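Local coordinates for protein pumilio homolog 23 (PDB 5WZJ) that recognises an 18S rRNA sequence through its pumilio repeats and probably regulates translation and stability of target mRNAs, at residues E245-I250 against V296-L301; E393-I398 against I444-T449; L520-A525 against Q559-Q564. All blocks are in the same frame, centred on the assembly; numbering follows the deposited sequence.

Contact 1 (E245-I250 against V296-L301)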
ATOM      1  N   GLU A 245       7.527 -20.771  10.787  1.00 13.02           N
ATOM      2  CA  GLU A 245       7.701 -21.299  12.136  1.00 15.41           C
ATOM      3  C   GLU A 245       7.593 -20.205  13.193  1.00 17.78           C
ATOM      4  O   GLU A 245       7.130 -20.473  14.307  1.00 17.57           O
ATOM      5  CB  GLU A 245       9.041 -22.048  12.254  1.00 19.20           C
ATOM      6  CG  GLU A 245      10.295 -21.187  12.468  1.00 25.10           C
ATOM      7  CD  GLU A 245      10.796 -20.492  11.199  1.00 34.81           C
ATOM      8  OE1 GLU A 245      10.152 -20.605  10.130  1.00 40.95           O
ATOM      9  OE2 GLU A 245      11.853 -19.833  11.281  1.00 37.73           O
ATOM     10  N   GLN A 246       8.017 -18.973  12.878  1.00 17.09           N
ATOM     11  CA  GLN A 246       7.828 -17.875  13.819  1.00 17.58           C
ATOM     12  C   GLN A 246       6.382 -17.374  13.807  1.00 16.05           C
ATOM     13  O   GLN A 246       5.821 -17.071  14.866  1.00 19.10           O
ATOM     14  CB  GLN A 246       8.804 -16.730  13.505  1.00 16.00           C
ATOM     15  CG  GLN A 246      10.271 -17.148  13.561  1.00 16.48           C
ATOM     16  CD  GLN A 246      11.198 -15.986  13.875  1.00 17.73           C
ATOM     17  OE1 GLN A 246      11.137 -15.411  14.963  1.00 19.04           O
ATOM     18  NE2 GLN A 246      12.071 -15.645  12.927  1.00 18.53           N
ATOM     19  N   LEU A 247       5.774 -17.273  12.621  1.00 15.49           N
ATOM     20  CA  LEU A 247       4.384 -16.826  12.527  1.00 14.65           C
ATOM     21  C   LEU A 247       3.459 -17.744  13.307  1.00 17.38           C
ATOM     22  O   LEU A 247       2.534 -17.272  13.980  1.00 15.77           O
ATOM     23  CB  LEU A 247       3.944 -16.750  11.066  1.00 11.50           C
ATOM     24  CG  LEU A 247       4.620 -15.637  10.262  1.00 15.96           C
ATOM     25  CD1 LEU A 247       4.313 -15.795   8.792  1.00 16.36           C
ATOM     26  CD2 LEU A 247       4.124 -14.299  10.774  1.00 12.98           C
ATOM     27  N   LEU A 248       3.698 -19.063  13.237  1.00 15.93           N
ATOM     28  CA  LEU A 248       2.891 -20.029  13.979  1.00 16.89           C
ATOM     29  C   LEU A 248       3.132 -19.958  15.481  1.00 18.07           C
ATOM     30  O   LEU A 248       2.298 -20.428  16.256  1.00 16.83           O
ATOM     31  CB  LEU A 248       3.161 -21.450  13.462  1.00 13.95           C
ATOM     32  CG  LEU A 248       2.703 -21.679  12.011  1.00 20.72           C
ATOM     33  CD1 LEU A 248       3.330 -22.962  11.420  1.00 23.56           C
ATOM     34  CD2 LEU A 248       1.172 -21.736  11.932  1.00 20.78           C
ATOM     35  N   GLU A 249       4.244 -19.376  15.916  1.00 21.51           N
ATOM     36  CA  GLU A 249       4.445 -19.151  17.340  1.00 19.93           C
ATOM     37  C   GLU A 249       3.857 -17.814  17.790  1.00 19.60           C
ATOM     38  O   GLU A 249       3.262 -17.737  18.868  1.00 22.93           O
ATOM     39  CB  GLU A 249       5.947 -19.209  17.675  1.00 20.51           C
ATOM     40  CG  GLU A 249       6.277 -19.596  19.124  1.00 34.51           C
ATOM     41  CD  GLU A 249       6.225 -21.110  19.367  1.00 38.77           C
ATOM     42  OE1 GLU A 249       5.803 -21.878  18.458  1.00 32.94           O
ATOM     43  OE2 GLU A 249       6.621 -21.531  20.473  1.00 46.05           O
ATOM     44  N   ILE A 250       3.999 -16.757  16.986  1.00 16.67           N
ATOM     45  CA  ILE A 250       3.652 -15.425  17.477  1.00 21.97           C
ATOM     46  C   ILE A 250       2.164 -15.123  17.302  1.00 17.95           C
ATOM     47  O   ILE A 250       1.560 -14.448  18.143  1.00 15.14           O
ATOM     48  CB  ILE A 250       4.528 -14.345  16.812  1.00 27.19           C
ATOM     49  CG1 ILE A 250       4.296 -14.276  15.313  1.00 29.90           C
ATOM     50  CG2 ILE A 250       6.003 -14.570  17.120  1.00 28.91           C
ATOM     51  CD1 ILE A 250       5.297 -13.371  14.612  1.00 32.91           C
ATOM     52  N   VAL A 296      -0.338 -12.400   6.348  1.00 19.13           N
ATOM     53  CA  VAL A 296       0.863 -13.208   6.558  1.00 17.15           C
ATOM     54  C   VAL A 296       0.565 -14.623   7.038  1.00 17.10           C
ATOM     55  O   VAL A 296       1.501 -15.434   7.144  1.00 18.48           O
ATOM     56  CB  VAL A 296       1.833 -12.526   7.548  1.00 17.45           C
ATOM     57  CG1 VAL A 296       2.230 -11.168   7.021  1.00 12.57           C
ATOM     58  CG2 VAL A 296       1.197 -12.434   8.950  1.00 13.20           C
ATOM     59  N   ALA A 297      -0.696 -14.955   7.314  1.00 16.67           N
ATOM     60  CA  ALA A 297      -1.001 -16.221   7.966  1.00 18.22           C
ATOM     61  C   ALA A 297      -0.587 -17.397   7.086  1.00 20.21           C
ATOM     62  O   ALA A 297      -0.893 -17.402   5.887  1.00 18.34           O
ATOM     63  CB  ALA A 297      -2.494 -16.314   8.275  1.00 21.80           C
ATOM     64  N   PRO A 298       0.126 -18.389   7.628  1.00 22.17           N
ATOM     65  CA  PRO A 298       0.309 -19.652   6.910  1.00 18.17           C
ATOM     66  C   PRO A 298      -1.022 -20.357   6.709  1.00 22.66           C
ATOM     67  O   PRO A 298      -2.004 -20.087   7.401  1.00 17.89           O
ATOM     68  CB  PRO A 298       1.226 -20.463   7.836  1.00 23.64           C
ATOM     69  CG  PRO A 298       1.928 -19.429   8.663  1.00 23.06           C
ATOM     70  CD  PRO A 298       0.897 -18.350   8.879  1.00 16.72           C
ATOM     71  N   GLU A 299      -1.029 -21.304   5.761  1.00 20.67           N
ATOM     72  CA  GLU A 299      -2.281 -21.894   5.292  1.00 27.22           C
ATOM     73  C   GLU A 299      -3.110 -22.455   6.440  1.00 28.69           C
ATOM     74  O   GLU A 299      -4.307 -22.162   6.560  1.00 25.20           O
ATOM     75  CB  GLU A 299      -1.996 -22.990   4.260  1.00 33.52           C
ATOM     76  CG  GLU A 299      -3.237 -23.809   3.909  1.00 48.29           C
ATOM     77  CD  GLU A 299      -3.048 -24.682   2.677  1.00 59.46           C
ATOM     78  OE1 GLU A 299      -2.531 -24.175   1.652  1.00 63.69           O
ATOM     79  OE2 GLU A 299      -3.418 -25.875   2.738  1.00 55.92           O
ATOM     80  N   SER A 300      -2.491 -23.270   7.296  1.00 23.90           N
ATOM     81  CA  SER A 300      -3.239 -23.923   8.365  1.00 26.80           C
ATOM     82  C   SER A 300      -3.850 -22.897   9.306  1.00 29.34           C
ATOM     83  O   SER A 300      -4.979 -23.059   9.785  1.00 23.68           O
ATOM     84  CB  SER A 300      -2.315 -24.868   9.139  1.00 30.41           C
ATOM     85  OG  SER A 300      -1.219 -24.141   9.682  1.00 32.30           O
ATOM     86  N   LEU A 301      -3.110 -21.830   9.586  1.00 22.06           N
ATOM     87  CA  LEU A 301      -3.622 -20.808  10.484  1.00 19.99           C
ATOM     88  C   LEU A 301      -4.742 -20.014   9.815  1.00 19.62           C
ATOM     89  O   LEU A 301      -5.770 -19.739  10.443  1.00 19.93           O
ATOM     90  CB  LEU A 301      -2.464 -19.907  10.922  1.00 23.65           C
ATOM     91  CG  LEU A 301      -2.702 -18.970  12.093  1.00 29.28           C
ATOM     92  CD1 LEU A 301      -1.429 -18.829  12.915  1.00 26.01           C
ATOM     93  CD2 LEU A 301      -3.139 -17.643  11.559  1.00 27.94           C
TER
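L247 and L248, neighbours on helix 244-254, meet the turn that leads from helix 284-296 into helix 299-310. L247 is directed toward this turn. Its CG lies anti to the carbonyl carbon (chi1 -69°), and the two methyls beyond it divide the work. L247 CD2 packs on V296 CG2 at 3.9 Å, the two side chains crossing at about a right angle, while L247 CD1 comes to 3.3 Å from V296 O, a methyl set against a backbone carbonyl at the end of the preceding helix. Further back on the same residue, L247 CB rests 4.1 Å from P298 CD. The proline ring lies against the base of this leucine and also reaches its neighbour, since P298 CG is 4.1 Å from L248 CD2.

L248 does not start out facing the turn; the end of its side chain brings it there. Its CG too is anti to the carbonyl carbon, and CD2 is the branch that reaches across, touching L301 CD1 at 4.0 Å and lying 4.1 Å from S300 OG. L248 runs past both P298 and L301 in the opposite direction to each. L301 adds a second touch through its CB, 4.2 Å from L248 CD2.

P298 is the N-cap residue of helix 299-310, where its side chain can offer no capping hydroxyl or carboxylate; what it gives the interface is a hydrocarbon ring. The contact joins pumilio repeat 4 to repeat 5, one step of the right-handed superhelix. No hydrogen bond or salt bridge crosses between the segments, and four of the six touching residues are buried, which implies that the two repeats are held here by the fit of aliphatic groups, with S300 at the more exposed margin.

Contact 2 (E393-I398 against I444-T449)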
ATOM      1  N   GLU A 393     -33.178  -3.909 -19.315  1.00 41.37           N
ATOM      2  CA  GLU A 393     -32.828  -2.789 -20.180  1.00 44.16           C
ATOM      3  C   GLU A 393     -31.699  -1.952 -19.593  1.00 34.97           C
ATOM      4  O   GLU A 393     -30.910  -1.369 -20.345  1.00 38.19           O
ATOM      5  CB  GLU A 393     -34.064  -1.921 -20.446  1.00 54.11           C
ATOM      6  CG  GLU A 393     -34.771  -1.410 -19.193  1.00 68.00           C
ATOM      7  CD  GLU A 393     -35.843  -2.367 -18.664  1.00 81.08           C
ATOM      8  OE1 GLU A 393     -35.805  -3.577 -18.990  1.00 79.24           O
ATOM      9  OE2 GLU A 393     -36.728  -1.898 -17.914  1.00 86.82           O
ATOM     10  N   SER A 394     -31.591  -1.897 -18.261  1.00 26.74           N
ATOM     11  CA  SER A 394     -30.542  -1.091 -17.641  1.00 30.50           C
ATOM     12  C   SER A 394     -29.151  -1.718 -17.753  1.00 30.99           C
ATOM     13  O   SER A 394     -28.162  -1.036 -17.451  1.00 31.35           O
ATOM     14  CB  SER A 394     -30.888  -0.824 -16.164  1.00 27.56           C
ATOM     15  OG  SER A 394     -30.806  -1.999 -15.373  1.00 28.81           O
ATOM     16  N   ARG A 395     -29.043  -2.977 -18.209  1.00 25.04           N
ATOM     17  CA  ARG A 395     -27.746  -3.661 -18.247  1.00 27.48           C
ATOM     18  C   ARG A 395     -26.771  -3.029 -19.237  1.00 32.58           C
ATOM     19  O   ARG A 395     -25.552  -3.144 -19.053  1.00 32.75           O
ATOM     20  CB  ARG A 395     -27.936  -5.144 -18.575  1.00 28.17           C
ATOM     21  CG  ARG A 395     -28.569  -5.934 -17.437  1.00 28.87           C
ATOM     22  CD  ARG A 395     -29.010  -7.311 -17.885  1.00 29.05           C
ATOM     23  NE  ARG A 395     -27.892  -8.213 -18.146  1.00 28.35           N
ATOM     24  CZ  ARG A 395     -27.342  -9.001 -17.224  1.00 35.34           C
ATOM     25  NH1 ARG A 395     -26.345  -9.814 -17.555  1.00 29.14           N
ATOM     26  NH2 ARG A 395     -27.788  -8.970 -15.963  1.00 29.78           N
ATOM     27  N   ILE A 396     -27.270  -2.361 -20.285  1.00 26.54           N
ATOM     28  CA  ILE A 396     -26.379  -1.690 -21.231  1.00 26.64           C
ATOM     29  C   ILE A 396     -25.585  -0.573 -20.549  1.00 19.77           C
ATOM     30  O   ILE A 396     -24.546  -0.141 -21.059  1.00 20.49           O
ATOM     31  CB  ILE A 396     -27.190  -1.154 -22.441  1.00 26.14           C
ATOM     32  CG1 ILE A 396     -26.265  -0.673 -23.565  1.00 27.31           C
ATOM     33  CG2 ILE A 396     -28.111  -0.036 -22.004  1.00 26.89           C
ATOM     34  CD1 ILE A 396     -25.495  -1.783 -24.261  1.00 27.64           C
ATOM     35  N   SER A 397     -26.031  -0.121 -19.380  1.00 19.44           N
ATOM     36  CA  SER A 397     -25.391   0.977 -18.669  1.00 24.65           C
ATOM     37  C   SER A 397     -24.441   0.502 -17.573  1.00 18.50           C
ATOM     38  O   SER A 397     -24.067   1.294 -16.703  1.00 20.75           O
ATOM     39  CB  SER A 397     -26.456   1.906 -18.084  1.00 22.99           C
ATOM     40  OG  SER A 397     -27.136   2.576 -19.130  1.00 29.46           O
ATOM     41  N   ILE A 398     -24.042  -0.769 -17.589  1.00 18.30           N
ATOM     42  CA  ILE A 398     -23.210  -1.261 -16.496  1.00 22.10           C
ATOM     43  C   ILE A 398     -21.898  -0.480 -16.419  1.00 17.54           C
ATOM     44  O   ILE A 398     -21.438  -0.128 -15.327  1.00 19.59           O
ATOM     45  CB  ILE A 398     -22.992  -2.783 -16.624  1.00 23.37           C
ATOM     46  CG1 ILE A 398     -22.110  -3.301 -15.487  1.00 24.57           C
ATOM     47  CG2 ILE A 398     -22.387  -3.128 -17.947  1.00 17.07           C
ATOM     48  CD1 ILE A 398     -22.713  -3.090 -14.112  1.00 27.90           C
ATOM     49  N   ILE A 444     -17.628 -12.026 -19.494  1.00 14.54           N
ATOM     50  CA  ILE A 444     -17.820 -10.593 -19.316  1.00 15.56           C
ATOM     51  C   ILE A 444     -18.425  -9.960 -20.559  1.00 18.94           C
ATOM     52  O   ILE A 444     -18.212  -8.770 -20.817  1.00 18.16           O
ATOM     53  CB  ILE A 444     -16.482  -9.912 -18.956  1.00 17.77           C
ATOM     54  CG1 ILE A 444     -15.459 -10.175 -20.057  1.00 20.55           C
ATOM     55  CG2 ILE A 444     -15.969 -10.440 -17.602  1.00 15.28           C
ATOM     56  CD1 ILE A 444     -14.196  -9.326 -19.967  1.00 19.79           C
ATOM     57  N   GLN A 445     -19.195 -10.731 -21.334  1.00 15.90           N
ATOM     58  CA  GLN A 445     -19.840 -10.151 -22.512  1.00 19.90           C
ATOM     59  C   GLN A 445     -20.665  -8.898 -22.202  1.00 18.24           C
ATOM     60  O   GLN A 445     -20.568  -7.928 -22.972  1.00 17.83           O
ATOM     61  CB  GLN A 445     -20.685 -11.226 -23.221  1.00 17.16           C
ATOM     62  CG  GLN A 445     -19.806 -12.270 -23.928  1.00 18.25           C
ATOM     63  CD  GLN A 445     -18.982 -11.655 -25.052  1.00 21.61           C
ATOM     64  OE1 GLN A 445     -19.544 -11.167 -26.032  1.00 22.22           O
ATOM     65  NE2 GLN A 445     -17.647 -11.660 -24.913  1.00 20.82           N
ATOM     66  N   PRO A 446     -21.452  -8.828 -21.124  1.00 19.19           N
ATOM     67  CA  PRO A 446     -22.166  -7.569 -20.843  1.00 18.48           C
ATOM     68  C   PRO A 446     -21.235  -6.377 -20.663  1.00 19.59           C
ATOM     69  O   PRO A 446     -21.603  -5.254 -21.038  1.00 16.30           O
ATOM     70  CB  PRO A 446     -22.929  -7.876 -19.545  1.00 21.64           C
ATOM     71  CG  PRO A 446     -23.000  -9.367 -19.465  1.00 24.11           C
ATOM     72  CD  PRO A 446     -21.767  -9.875 -20.130  1.00 19.12           C
ATOM     73  N   TYR A 447     -20.034  -6.583 -20.106  1.00 17.88           N
ATOM     74  CA  TYR A 447     -19.126  -5.457 -19.894  1.00 15.97           C
ATOM     75  C   TYR A 447     -18.507  -5.000 -21.204  1.00 16.59           C
ATOM     76  O   TYR A 447     -18.385  -3.794 -21.450  1.00 17.29           O
ATOM     77  CB  TYR A 447     -18.027  -5.833 -18.891  1.00 12.14           C
ATOM     78  CG  TYR A 447     -18.568  -6.207 -17.539  1.00 16.22           C
ATOM     79  CD1 TYR A 447     -19.013  -7.505 -17.290  1.00 16.79           C
ATOM     80  CD2 TYR A 447     -18.651  -5.268 -16.509  1.00 14.87           C
ATOM     81  CE1 TYR A 447     -19.507  -7.866 -16.059  1.00 18.18           C
ATOM     82  CE2 TYR A 447     -19.163  -5.623 -15.257  1.00 16.52           C
ATOM     83  CZ  TYR A 447     -19.586  -6.934 -15.044  1.00 22.99           C
ATOM     84  OH  TYR A 447     -20.090  -7.327 -13.819  1.00 21.60           O
ATOM     85  N   ILE A 448     -18.103  -5.955 -22.052  1.00 18.51           N
ATOM     86  CA  ILE A 448     -17.518  -5.616 -23.349  1.00 19.61           C
ATOM     87  C   ILE A 448     -18.539  -4.886 -24.214  1.00 22.08           C
ATOM     88  O   ILE A 448     -18.225  -3.875 -24.863  1.00 18.11           O
ATOM     89  CB  ILE A 448     -17.002  -6.883 -24.054  1.00 16.66           C
ATOM     90  CG1 ILE A 448     -15.813  -7.478 -23.302  1.00 19.58           C
ATOM     91  CG2 ILE A 448     -16.613  -6.576 -25.495  1.00 12.13           C
ATOM     92  CD1 ILE A 448     -15.497  -8.919 -23.698  1.00 17.32           C
ATOM     93  N   THR A 449     -19.776  -5.393 -24.249  1.00 15.51           N
ATOM     94  CA  THR A 449     -20.807  -4.732 -25.047  1.00 17.99           C
ATOM     95  C   THR A 449     -21.099  -3.335 -24.509  1.00 16.57           C
ATOM     96  O   THR A 449     -21.187  -2.371 -25.279  1.00 18.49           O
ATOM     97  CB  THR A 449     -22.082  -5.585 -25.081  1.00 14.70           C
ATOM     98  OG1 THR A 449     -21.873  -6.712 -25.952  1.00 18.17           O
ATOM     99  CG2 THR A 449     -23.260  -4.768 -25.588  1.00 18.08           C
TER
HETATM  100  O   HOH W   1     -24.523  -4.736 -20.935  1.00 30.39           O
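I398 overlaps the ring of Y447, its CG1 lying 3.8 Å from Y447 CE2 and only slightly farther from CD2. With CG1 anti to the backbone N (chi1 179°), this isoleucine sends one branch to the tyrosine and the other, CG2, to P446 O at 3.8 Å. The phenol meanwhile is anchored beyond the contact, Y447 OH being hydrogen-bonded to C381 O.

P446 also meets R395. The arginine and proline side chains lie side by side and point the same way, R395 NH1 being 3.9 Å from P446 CG; the bend at chi3 (71°) turns NE off an extended course. The same NH1 forms a salt bridge with E382, so the cation is paired while NH1 also touches the proline ring. In this all-helical repeat fold, the turn ahead of helix 398-403 is thereby laid against the first turn of helix 445-453, and side chains from both pack on helix 377-388.

A water joins the two backbones, donating to R395 O at 2.7 Å and to P446 O at 3.0 Å. At the more exposed margin I396 CD1 meets T449 CG2 at 4.0 Å, the side chains crossing at about a right angle.

Contact 3 (L520-A525 against Q559-Q564)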
ATOM      1  N   LEU A 520      -5.239   3.462 -38.696  1.00 22.18           N
ATOM      2  CA  LEU A 520      -5.497   4.208 -37.473  1.00 23.14           C
ATOM      3  C   LEU A 520      -4.206   4.700 -36.822  1.00 21.25           C
ATOM      4  O   LEU A 520      -4.216   5.749 -36.170  1.00 24.06           O
ATOM      5  CB  LEU A 520      -6.321   3.355 -36.510  1.00 23.61           C
ATOM      6  CG  LEU A 520      -7.771   3.181 -37.002  1.00 33.85           C
ATOM      7  CD1 LEU A 520      -8.457   1.994 -36.322  1.00 25.75           C
ATOM      8  CD2 LEU A 520      -8.585   4.468 -36.824  1.00 30.13           C
ATOM      9  N   ARG A 521      -3.094   3.980 -36.998  1.00 22.57           N
ATOM     10  CA  ARG A 521      -1.809   4.507 -36.537  1.00 27.36           C
ATOM     11  C   ARG A 521      -1.484   5.828 -37.209  1.00 26.03           C
ATOM     12  O   ARG A 521      -1.015   6.769 -36.558  1.00 21.71           O
ATOM     13  CB  ARG A 521      -0.694   3.500 -36.800  1.00 23.00           C
ATOM     14  CG  ARG A 521      -0.726   2.342 -35.843  1.00 24.74           C
ATOM     15  CD  ARG A 521       0.493   1.461 -36.001  1.00 29.04           C
ATOM     16  NE  ARG A 521       0.393   0.304 -35.129  1.00 28.77           N
ATOM     17  CZ  ARG A 521       1.391  -0.533 -34.875  1.00 34.53           C
ATOM     18  NH1 ARG A 521       2.579  -0.342 -35.431  1.00 39.67           N
ATOM     19  NH2 ARG A 521       1.194  -1.560 -34.062  1.00 29.49           N
ATOM     20  N   GLU A 522      -1.741   5.919 -38.514  1.00 21.57           N
ATOM     21  CA  GLU A 522      -1.515   7.163 -39.228  1.00 24.67           C
ATOM     22  C   GLU A 522      -2.438   8.268 -38.730  1.00 27.64           C
ATOM     23  O   GLU A 522      -2.009   9.417 -38.571  1.00 23.83           O
ATOM     24  CB  GLU A 522      -1.700   6.942 -40.726  1.00 30.25           C
ATOM     25  CG  GLU A 522      -1.378   8.167 -41.527  1.00 36.92           C
ATOM     26  CD  GLU A 522      -1.214   7.884 -43.003  1.00 38.50           C
ATOM     27  OE1 GLU A 522      -1.440   6.729 -43.434  1.00 38.48           O
ATOM     28  OE2 GLU A 522      -0.850   8.837 -43.725  1.00 38.79           O
ATOM     29  N   ALA A 523      -3.710   7.945 -38.476  1.00 26.08           N
ATOM     30  CA  ALA A 523      -4.627   8.951 -37.947  1.00 26.21           C
ATOM     31  C   ALA A 523      -4.163   9.469 -36.586  1.00 25.01           C
ATOM     32  O   ALA A 523      -4.167  10.680 -36.345  1.00 27.81           O
ATOM     33  CB  ALA A 523      -6.044   8.376 -37.852  1.00 26.64           C
ATOM     34  N   ILE A 524      -3.742   8.569 -35.693  1.00 21.73           N
ATOM     35  CA  ILE A 524      -3.223   8.999 -34.392  1.00 21.31           C
ATOM     36  C   ILE A 524      -1.972   9.853 -34.572  1.00 27.30           C
ATOM     37  O   ILE A 524      -1.805  10.890 -33.916  1.00 25.67           O
ATOM     38  CB  ILE A 524      -2.935   7.782 -33.494  1.00 23.84           C
ATOM     39  CG1 ILE A 524      -4.232   7.087 -33.069  1.00 15.93           C
ATOM     40  CG2 ILE A 524      -2.120   8.211 -32.256  1.00 23.76           C
ATOM     41  CD1 ILE A 524      -3.991   5.686 -32.516  1.00 19.26           C
ATOM     42  N   ALA A 525      -1.056   9.410 -35.438  1.00 23.42           N
ATOM     43  CA  ALA A 525       0.186  10.152 -35.644  1.00 24.16           C
ATOM     44  C   ALA A 525      -0.102  11.541 -36.192  1.00 30.28           C
ATOM     45  O   ALA A 525       0.526  12.529 -35.784  1.00 33.93           O
ATOM     46  CB  ALA A 525       1.106   9.376 -36.585  1.00 22.22           C
ATOM     47  N   GLN A 559       8.290   6.311 -45.524  1.00 29.70           N
ATOM     48  CA  GLN A 559       9.149   5.393 -44.785  1.00 29.84           C
ATOM     49  C   GLN A 559       8.559   5.078 -43.410  1.00 27.82           C
ATOM     50  O   GLN A 559       8.637   3.938 -42.937  1.00 27.88           O
ATOM     51  CB  GLN A 559      10.560   5.987 -44.680  1.00 25.56           C
ATOM     52  CG  GLN A 559      11.251   6.168 -46.053  1.00 24.52           C
ATOM     53  CD  GLN A 559      12.674   6.713 -45.949  1.00 31.20           C
ATOM     54  OE1 GLN A 559      13.184   6.952 -44.859  1.00 32.57           O
ATOM     55  NE2 GLN A 559      13.316   6.906 -47.093  1.00 34.07           N
ATOM     56  N   TRP A 560       7.950   6.072 -42.763  1.00 26.52           N
ATOM     57  CA  TRP A 560       7.280   5.828 -41.487  1.00 27.94           C
ATOM     58  C   TRP A 560       6.214   4.751 -41.631  1.00 23.34           C
ATOM     59  O   TRP A 560       6.138   3.824 -40.817  1.00 22.27           O
ATOM     60  CB  TRP A 560       6.660   7.132 -40.972  1.00 24.69           C
ATOM     61  CG  TRP A 560       5.996   7.031 -39.613  1.00 25.89           C
ATOM     62  CD1 TRP A 560       6.579   7.279 -38.410  1.00 26.62           C
ATOM     63  CD2 TRP A 560       4.627   6.672 -39.329  1.00 27.27           C
ATOM     64  NE1 TRP A 560       5.669   7.102 -37.394  1.00 29.88           N
ATOM     65  CE2 TRP A 560       4.463   6.729 -37.930  1.00 29.69           C
ATOM     66  CE3 TRP A 560       3.530   6.310 -40.118  1.00 28.77           C
ATOM     67  CZ2 TRP A 560       3.246   6.437 -37.300  1.00 23.91           C
ATOM     68  CZ3 TRP A 560       2.321   6.020 -39.493  1.00 29.29           C
ATOM     69  CH2 TRP A 560       2.190   6.083 -38.094  1.00 21.43           C
ATOM     70  N   LYS A 561       5.395   4.848 -42.684  1.00 27.11           N
ATOM     71  CA  LYS A 561       4.305   3.892 -42.885  1.00 30.83           C
ATOM     72  C   LYS A 561       4.824   2.482 -43.142  1.00 28.69           C
ATOM     73  O   LYS A 561       4.290   1.512 -42.591  1.00 28.32           O
ATOM     74  CB  LYS A 561       3.405   4.342 -44.038  1.00 32.63           C
ATOM     75  CG  LYS A 561       2.459   5.492 -43.695  1.00 30.78           C
ATOM     76  CD  LYS A 561       2.052   6.292 -44.936  1.00 38.99           C
ATOM     77  CE  LYS A 561       1.082   5.531 -45.827  1.00 49.58           C
ATOM     78  NZ  LYS A 561       0.747   6.302 -47.074  1.00 54.36           N
ATOM     79  N   SER A 562       5.858   2.336 -43.973  1.00 30.46           N
ATOM     80  CA  SER A 562       6.353   0.987 -44.249  1.00 30.96           C
ATOM     81  C   SER A 562       7.022   0.367 -43.027  1.00 31.27           C
ATOM     82  O   SER A 562       6.956  -0.852 -42.845  1.00 35.82           O
ATOM     83  CB  SER A 562       7.307   0.995 -45.439  1.00 34.88           C
ATOM     84  OG  SER A 562       8.393   1.862 -45.207  1.00 40.12           O
ATOM     85  N   ARG A 563       7.645   1.172 -42.160  1.00 29.65           N
ATOM     86  CA  ARG A 563       8.149   0.601 -40.911  1.00 29.23           C
ATOM     87  C   ARG A 563       7.005   0.247 -39.964  1.00 30.01           C
ATOM     88  O   ARG A 563       7.065  -0.776 -39.268  1.00 27.86           O
ATOM     89  CB  ARG A 563       9.141   1.555 -40.241  1.00 31.97           C
ATOM     90  CG  ARG A 563      10.330   1.892 -41.138  1.00 29.39           C
ATOM     91  CD  ARG A 563      11.484   2.482 -40.362  1.00 34.76           C
ATOM     92  NE  ARG A 563      12.115   1.477 -39.511  1.00 46.36           N
ATOM     93  CZ  ARG A 563      13.264   1.666 -38.873  1.00 50.77           C
ATOM     94  NH1 ARG A 563      13.906   2.820 -39.002  1.00 51.14           N
ATOM     95  NH2 ARG A 563      13.775   0.706 -38.113  1.00 50.03           N
ATOM     96  N   GLN A 564       5.944   1.062 -39.938  1.00 29.33           N
ATOM     97  CA  GLN A 564       4.803   0.750 -39.079  1.00 29.41           C
ATOM     98  C   GLN A 564       4.058  -0.486 -39.573  1.00 36.85           C
ATOM     99  O   GLN A 564       3.708  -1.368 -38.780  1.00 36.72           O
ATOM    100  CB  GLN A 564       3.857   1.945 -38.994  1.00 24.59           C
ATOM    101  CG  GLN A 564       4.408   3.113 -38.176  1.00 29.07           C
ATOM    102  CD  GLN A 564       4.642   2.756 -36.711  1.00 33.22           C
ATOM    103  OE1 GLN A 564       3.932   1.931 -36.137  1.00 33.76           O
ATOM    104  NE2 GLN A 564       5.647   3.381 -36.104  1.00 32.39           N
TER
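W560 carries the nonpolar part of this contact, setting the six-membered end of its indole against helix 518-530. Its CZ2 lies 3.7 Å from A525 CB, its CH2 is 3.6 Å from R521 O, and the backbone N of E522 lies at the ring edge. Q564 CG sits over the centre of one indole face, 3.4 Å above the plane, and W560 NE1 is hydrogen-bonded to L548 O.

One hydrogen bond crosses the interface: R521 NH1 donates to Q564 OE1 at 2.7 Å, bent at the hydrogen (136°) but nearly in line with the acceptor's C=O. R521 is extended from CG to NE, and its NH2 binds D514 O. An alanine here would probably leave Q564 OE1 and D514 O each without its guanidinium donor and open a gap beside the glutamine.

Opposite charges lie near each other without a salt bridge: E522 OE1 is 4.3 Å from K561 NZ, and closer, at 3.7 Å, to K561 CE.

The helix axes approach to 11.1 Å at 133°, a spacing bridged by long side chains, and the arrangement is that of a C-terminal helix packed on pumilio repeat 8 of the superhelix.

Overall arrangement
The three contacts come in series along the chain, and none touches another. Centres of contacts 1 and 2 are about 43 Å apart, those of contacts 2 and 3 about 33 Å, and those of contacts 1 and 3, which flank the middle of the molecule, about 56 Å. They share no helix: contact 1 uses 244-254 and the turn into 299-310, contact 2 the turn into 398-403 and helix 445-453, contact 3 helices 518-530 and 557-565. Each is thus a local junction in an elongated, strand-free superhelix, lying about 12 to 15 Å at nearest atoms from the bound RNA, within the scaffold that carries the RNA-binding surface.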